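Local coordinates for bacterial bifunctional deaminase-reductase C-terminal domain-containing protein (Corynebacterium diphtheriae, PDB 2P4G), which probably acts as an NADP-dependent reductase of the pyrimidine reductase type, a family generally assigned to riboflavin biosynthesis, at residues Q68-A73 with E86-V91; Q143-A146 with Q151-Q154. One frame throughout, in Å; residues are numbered along the deposited sequence.

Contact 1: residues Q68-A73 with E86-V91; sequences QLRGWA and ENYGPV. With EDO (1,2-ethanediol), chain G; EDO (1,2-ethanediol), chain C; EDO (1,2-ethanediol), chain P.
The side chain of Arg70 runs out straight from helix 60-72, with CG anti to the carbonyl carbon (chi1 -76°) and the chain extended from CG to NE, an outstretched shape that carries its guanidinium to the loop that follows helix 80-85. Tyr88 also sets its CG beside the backbone N, at chi1 -84°, which turns the ring toward that guanidinium. NH2 of Arg70 comes to 3.2 Å from CE2 of Tyr88; the guanidinium presents its edge, and the two planes stand 80° apart, far from a parallel stack. Val91 closes in by its CG2 methyl, 3.7 Å from Arg70 NH1. In this RibD-type reductase domain, with the mainly parallel sheet of the dihydrofolate reductase-like fold, the shared anchor is Glu194 near the C-terminal end of strand 190-195: it forms a salt bridge with Arg70 NE and a hydrogen bond with Tyr88 OH. No hydrogen bond joins the two segments directly. Instead, O2 of an ethanediol (chain G), probably from the crystallisation liquor, accepts from Arg70 NH1 at 2.9 Å and, more bent, from NH2 at 3.2 Å, and donates to Gly89 O at 2.8 Å. A second ethanediol (chain C) lies with O2 over one face of the guanidinium and C2 over one face of the Tyr88 ring, while its O1 donates to Glu86 O at 2.9 Å.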
loop_
_atom_site.group_PDB
_atom_site.type_symbol
_atom_site.label_atom_id
_atom_site.label_comp_id
_atom_site.label_asym_id
_atom_site.label_seq_id
_atom_site.Cartn_x
_atom_site.Cartn_y
_atom_site.Cartn_z
ATOM N N GLN A 68 20.039 -2.609 10.609
ATOM C CA GLN A 68 20.960 -1.756 9.829
ATOM C C GLN A 68 20.630 -0.276 10.061
ATOM O O GLN A 68 21.522 0.533 10.290
ATOM C CB GLN A 68 20.883 -2.097 8.329
ATOM C CG GLN A 68 21.999 -1.538 7.501
ATOM C CD GLN A 68 23.272 -2.345 7.642
ATOM O OE1 GLN A 68 24.157 -2.008 8.430
ATOM N NE2 GLN A 68 23.354 -3.435 6.900
ATOM N N LEU A 69 19.343 0.057 10.033
ATOM C CA LEU A 69 18.894 1.451 10.209
ATOM C C LEU A 69 19.102 1.920 11.642
ATOM O O LEU A 69 19.498 3.058 11.883
ATOM C CB LEU A 69 17.426 1.635 9.774
ATOM C CG LEU A 69 16.936 3.102 9.691
ATOM C CD1 LEU A 69 17.732 3.969 8.704
ATOM C CD2 LEU A 69 15.457 3.181 9.379
ATOM N N ARG A 70 18.899 1.014 12.583
ATOM C CA ARG A 70 19.292 1.252 13.966
ATOM C C ARG A 70 20.779 1.532 14.139
ATOM O O ARG A 70 21.154 2.341 14.981
ATOM C CB ARG A 70 18.869 0.081 14.867
ATOM C CG ARG A 70 17.379 0.085 15.167
ATOM C CD ARG A 70 16.982 -1.018 16.140
ATOM N NE ARG A 70 15.637 -0.746 16.643
ATOM C CZ ARG A 70 15.160 -1.179 17.805
ATOM N NH1 ARG A 70 15.890 -1.945 18.601
ATOM N NH2 ARG A 70 13.939 -0.830 18.172
ATOM N N GLY A 71 21.615 0.874 13.342
ATOM C CA GLY A 71 23.038 1.129 13.344
ATOM C C GLY A 71 23.405 2.487 12.790
ATOM O O GLY A 71 24.467 3.015 13.107
ATOM N N TRP A 72 22.540 3.013 11.934
ATOM C CA TRP A 72 22.657 4.357 11.350
ATOM C C TRP A 72 22.203 5.435 12.329
ATOM O O TRP A 72 22.723 6.537 12.302
ATOM C CB TRP A 72 21.795 4.415 10.067
ATOM C CG TRP A 72 21.434 5.772 9.561
ATOM C CD1 TRP A 72 22.097 6.488 8.605
ATOM C CD2 TRP A 72 20.298 6.564 9.940
ATOM N NE1 TRP A 72 21.453 7.685 8.377
ATOM C CE2 TRP A 72 20.345 7.753 9.184
ATOM C CE3 TRP A 72 19.236 6.380 10.848
ATOM C CZ2 TRP A 72 19.382 8.760 9.313
ATOM C CZ3 TRP A 72 18.295 7.376 10.986
ATOM C CH2 TRP A 72 18.373 8.556 10.223
ATOM N N ALA A 73 21.228 5.092 13.179
ATOM C CA ALA A 73 20.511 6.046 14.017
ATOM C C ALA A 73 21.286 6.452 15.267
ATOM O O ALA A 73 22.003 5.649 15.865
ATOM C CB ALA A 73 19.130 5.442 14.457
ATOM N N GLU A 86 5.152 -5.106 19.582
ATOM C CA GLU A 86 6.270 -5.717 18.882
ATOM C C GLU A 86 7.334 -6.276 19.821
ATOM O O GLU A 86 8.402 -6.598 19.370
ATOM C CB GLU A 86 6.882 -4.693 17.923
ATOM C CG GLU A 86 5.896 -4.176 16.864
ATOM C CD GLU A 86 5.226 -5.277 16.032
ATOM O OE1 GLU A 86 5.907 -6.259 15.667
ATOM O OE2 GLU A 86 4.009 -5.145 15.738
ATOM N N ASN A 87 7.052 -6.375 21.124
ATOM C CA ASN A 87 7.956 -7.047 22.065
ATOM C C ASN A 87 9.370 -6.414 22.040
ATOM O O ASN A 87 10.413 -7.089 22.068
ATOM C CB ASN A 87 7.942 -8.578 21.794
ATOM C CG ASN A 87 8.620 -9.411 22.905
ATOM O OD1 ASN A 87 8.642 -9.014 24.084
ATOM N ND2 ASN A 87 9.183 -10.590 22.517
ATOM N N TYR A 88 9.395 -5.092 21.992
ATOM C CA TYR A 88 10.648 -4.394 22.063
ATOM C C TYR A 88 11.310 -4.615 23.409
ATOM O O TYR A 88 10.653 -4.639 24.444
ATOM C CB TYR A 88 10.468 -2.902 21.879
ATOM C CG TYR A 88 10.395 -2.388 20.478
ATOM C CD1 TYR A 88 9.726 -3.078 19.480
ATOM C CD2 TYR A 88 10.939 -1.147 20.167
ATOM C CE1 TYR A 88 9.625 -2.554 18.195
ATOM C CE2 TYR A 88 10.852 -0.635 18.900
ATOM C CZ TYR A 88 10.194 -1.340 17.922
ATOM O OH TYR A 88 10.131 -0.814 16.670
ATOM N N GLY A 89 12.630 -4.735 23.379
ATOM C CA GLY A 89 13.443 -4.770 24.554
ATOM C C GLY A 89 14.522 -3.716 24.448
ATOM O O GLY A 89 14.468 -2.832 23.584
ATOM N N PRO A 90 15.525 -3.804 25.327
ATOM C CA PRO A 90 16.669 -2.921 25.170
ATOM C C PRO A 90 17.303 -3.071 23.778
ATOM O O PRO A 90 17.450 -4.187 23.271
ATOM C CB PRO A 90 17.610 -3.358 26.295
ATOM C CG PRO A 90 16.700 -3.958 27.337
ATOM C CD PRO A 90 15.650 -4.669 26.510
ATOM N N VAL A 91 17.662 -1.935 23.179
ATOM C CA VAL A 91 18.253 -1.925 21.868
ATOM C C VAL A 91 19.529 -2.757 21.881
ATOM O O VAL A 91 20.358 -2.659 22.811
ATOM C CB VAL A 91 18.503 -0.495 21.394
ATOM C CG1 VAL A 91 19.291 -0.475 20.087
ATOM C CG2 VAL A 91 17.159 0.251 21.258
HETATM C C1 EDO G . 15.242 -4.761 21.212
HETATM O O1 EDO G . 15.315 -6.164 20.939
HETATM C C2 EDO G . 14.066 -3.975 20.565
HETATM O O2 EDO G . 14.095 -2.514 20.846
HETATM C C1 EDO C . 12.205 -5.659 18.058
HETATM O O1 EDO C . 10.804 -5.917 17.804
HETATM C C2 EDO C . 12.716 -4.486 17.215
HETATM O O2 EDO C . 14.092 -4.668 16.837
HETATM C C1 EDO P . 2.502 -2.202 15.002
HETATM O O1 EDO P . 2.316 -2.986 16.194
HETATM C C2 EDO P . 1.645 -0.928 14.963
HETATM O O2 EDO P . 0.726 -0.824 16.071
#

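Contact 2: residues Q143-A146 with Q151-Q154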
loop_
_atom_site.group_PDB
_atom_site.type_symbol
_atom_site.label_atom_id
_atom_site.label_comp_id
_atom_site.label_asym_id
_atom_site.label_seq_id
_atom_site.Cartn_x
_atom_site.Cartn_y
_atom_site.Cartn_z
ATOM N N GLN A 143 2.770 13.594 28.013
ATOM C CA GLN A 143 2.124 14.891 28.018
ATOM C C GLN A 143 1.338 15.036 29.307
ATOM O O GLN A 143 0.804 14.069 29.799
ATOM C CB GLN A 143 1.199 14.958 26.804
ATOM C CG GLN A 143 0.665 16.324 26.480
ATOM C CD GLN A 143 0.284 16.483 25.008
ATOM O OE1 GLN A 143 -0.041 15.513 24.303
ATOM N NE2 GLN A 143 0.318 17.725 24.539
ATOM N N GLN A 144 1.278 16.225 29.878
ATOM C CA GLN A 144 0.426 16.433 31.041
ATOM C C GLN A 144 -0.999 16.228 30.578
ATOM O O GLN A 144 -1.451 16.948 29.690
ATOM C CB GLN A 144 0.578 17.840 31.598
ATOM C CG GLN A 144 -0.144 18.068 32.923
ATOM C CD GLN A 144 0.633 17.545 34.121
ATOM O OE1 GLN A 144 1.845 17.751 34.236
ATOM N NE2 GLN A 144 -0.065 16.869 35.030
ATOM N N PRO A 145 -1.708 15.236 31.155
ATOM C CA PRO A 145 -3.075 14.963 30.713
ATOM C C PRO A 145 -4.005 16.136 31.020
ATOM O O PRO A 145 -3.931 16.709 32.109
ATOM C CB PRO A 145 -3.462 13.709 31.514
ATOM C CG PRO A 145 -2.617 13.765 32.724
ATOM C CD PRO A 145 -1.310 14.320 32.239
ATOM N N ALA A 146 -4.844 16.480 30.042
ATOM C CA ALA A 146 -5.658 17.696 30.079
ATOM C C ALA A 146 -6.534 17.678 31.312
ATOM O O ALA A 146 -6.476 18.578 32.152
ATOM C CB ALA A 146 -6.518 17.812 28.805
ATOM N N GLN A 151 -3.915 7.572 37.741
ATOM C CA GLN A 151 -3.142 6.496 37.106
ATOM C C GLN A 151 -1.834 7.021 36.547
ATOM O O GLN A 151 -0.772 6.450 36.781
ATOM C CB GLN A 151 -3.898 5.899 35.914
ATOM C CG GLN A 151 -4.742 4.689 36.226
ATOM C CD GLN A 151 -6.004 4.645 35.375
ATOM O OE1 GLN A 151 -5.942 4.708 34.135
ATOM N NE2 GLN A 151 -7.158 4.542 36.037
ATOM N N TRP A 152 -1.954 8.082 35.751
ATOM C CA TRP A 152 -0.833 8.697 35.069
ATOM C C TRP A 152 0.160 9.194 36.102
ATOM O O TRP A 152 1.346 8.858 36.016
ATOM C CB TRP A 152 -1.335 9.824 34.158
ATOM C CG TRP A 152 -0.306 10.487 33.295
ATOM C CD1 TRP A 152 0.020 10.173 31.996
ATOM C CD2 TRP A 152 0.509 11.598 33.659
ATOM N NE1 TRP A 152 0.998 11.028 31.542
ATOM C CE2 TRP A 152 1.317 11.911 32.546
ATOM C CE3 TRP A 152 0.645 12.357 34.831
ATOM C CZ2 TRP A 152 2.240 12.958 32.566
ATOM C CZ3 TRP A 152 1.567 13.391 34.851
ATOM C CH2 TRP A 152 2.350 13.681 33.719
ATOM N N ASP A 153 -0.322 9.929 37.106
ATOM C CA ASP A 153 0.525 10.334 38.244
ATOM C C ASP A 153 1.315 9.145 38.812
ATOM O O ASP A 153 2.533 9.236 38.982
ATOM C CB ASP A 153 -0.298 10.922 39.395
ATOM C CG ASP A 153 -1.014 12.213 39.032
ATOM O OD1 ASP A 153 -1.066 12.593 37.843
ATOM O OD2 ASP A 153 -1.558 12.846 39.969
ATOM N N GLN A 154 0.607 8.042 39.091
ATOM C CA GLN A 154 1.191 6.859 39.749
ATOM C C GLN A 154 2.188 6.174 38.837
ATOM O O GLN A 154 3.208 5.667 39.287
ATOM C CB GLN A 154 0.105 5.859 40.161
ATOM C CG GLN A 154 -0.677 6.225 41.449
ATOM C CD GLN A 154 -2.041 5.527 41.529
#
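The turn from strand 139-143 into helix 150-162, a beta-to-alpha connection in the parallel part of the sheet, is closed by a proline-tryptophan CH-pi contact. Pro145 in the loop sets the CD-CG edge of its pyrrolidine ring over one face of the Trp152 indole, which reaches back from the first turn of the helix. CD of Pro145 stands 3.5 Å from the centroid of the six-membered ring of Trp152 and only 11° off the ring normal, so the CH2 group sits almost centrally above the ring. CG of Pro145 follows, 3.9 Å from CD2 of Trp152, one of the two atoms shared by the rings. The tryptophan is put there by its first torsion, which holds CG anti to the backbone N (chi1 -175°) and sends the indole away from the helix toward the loop. Rotation of the ring is further restrained at its pyrrole end, where NE1 hydrogen-bonds to Thr142 OG1, just before the loop. The indole is buried, and Val168 of the neighbouring strand 166-169 and Leu119 also touch it, which ties the beginning of the helix to the edge of the sheet. The strand end and the loop are fastened to the residues just after strand 166-169: Gln143 NE2 bonds to Pro170 O, and Gln144 O to Thr171 OG1. Beside the proline, the Gln144 chain bends at chi2, bringing its amide to the benzene end of the indole. There NE2 of Gln144 lies 3.8 Å from Trp152 CZ3, with amide and ring planes 60° apart. Toward the pyrrole side of the same face, the backbone carbonyl O of Gln143 approaches obliquely to 3.3 Å from Trp152 CZ2.

Followed from the N terminus, the chain first meets contact 1, where helix 60-72 is joined to the loop after helix 80-85; the loop it closes takes in strand 75-79 and helix 80-85, near the middle of the sheet. The chain then passes through helix 95-103 and strand 111-115 before contact 2 closes a much shorter turn between strand 139-143 and helix 150-162. The two lie in series, neither nesting nor crossing, with centres 28 Å apart and nearest atoms about 19 Å apart. The centre of contact 1 is about 8 Å from the centre of the chain and that of contact 2 about 23 Å, beside strand 166-169, an outermost strand within this chain.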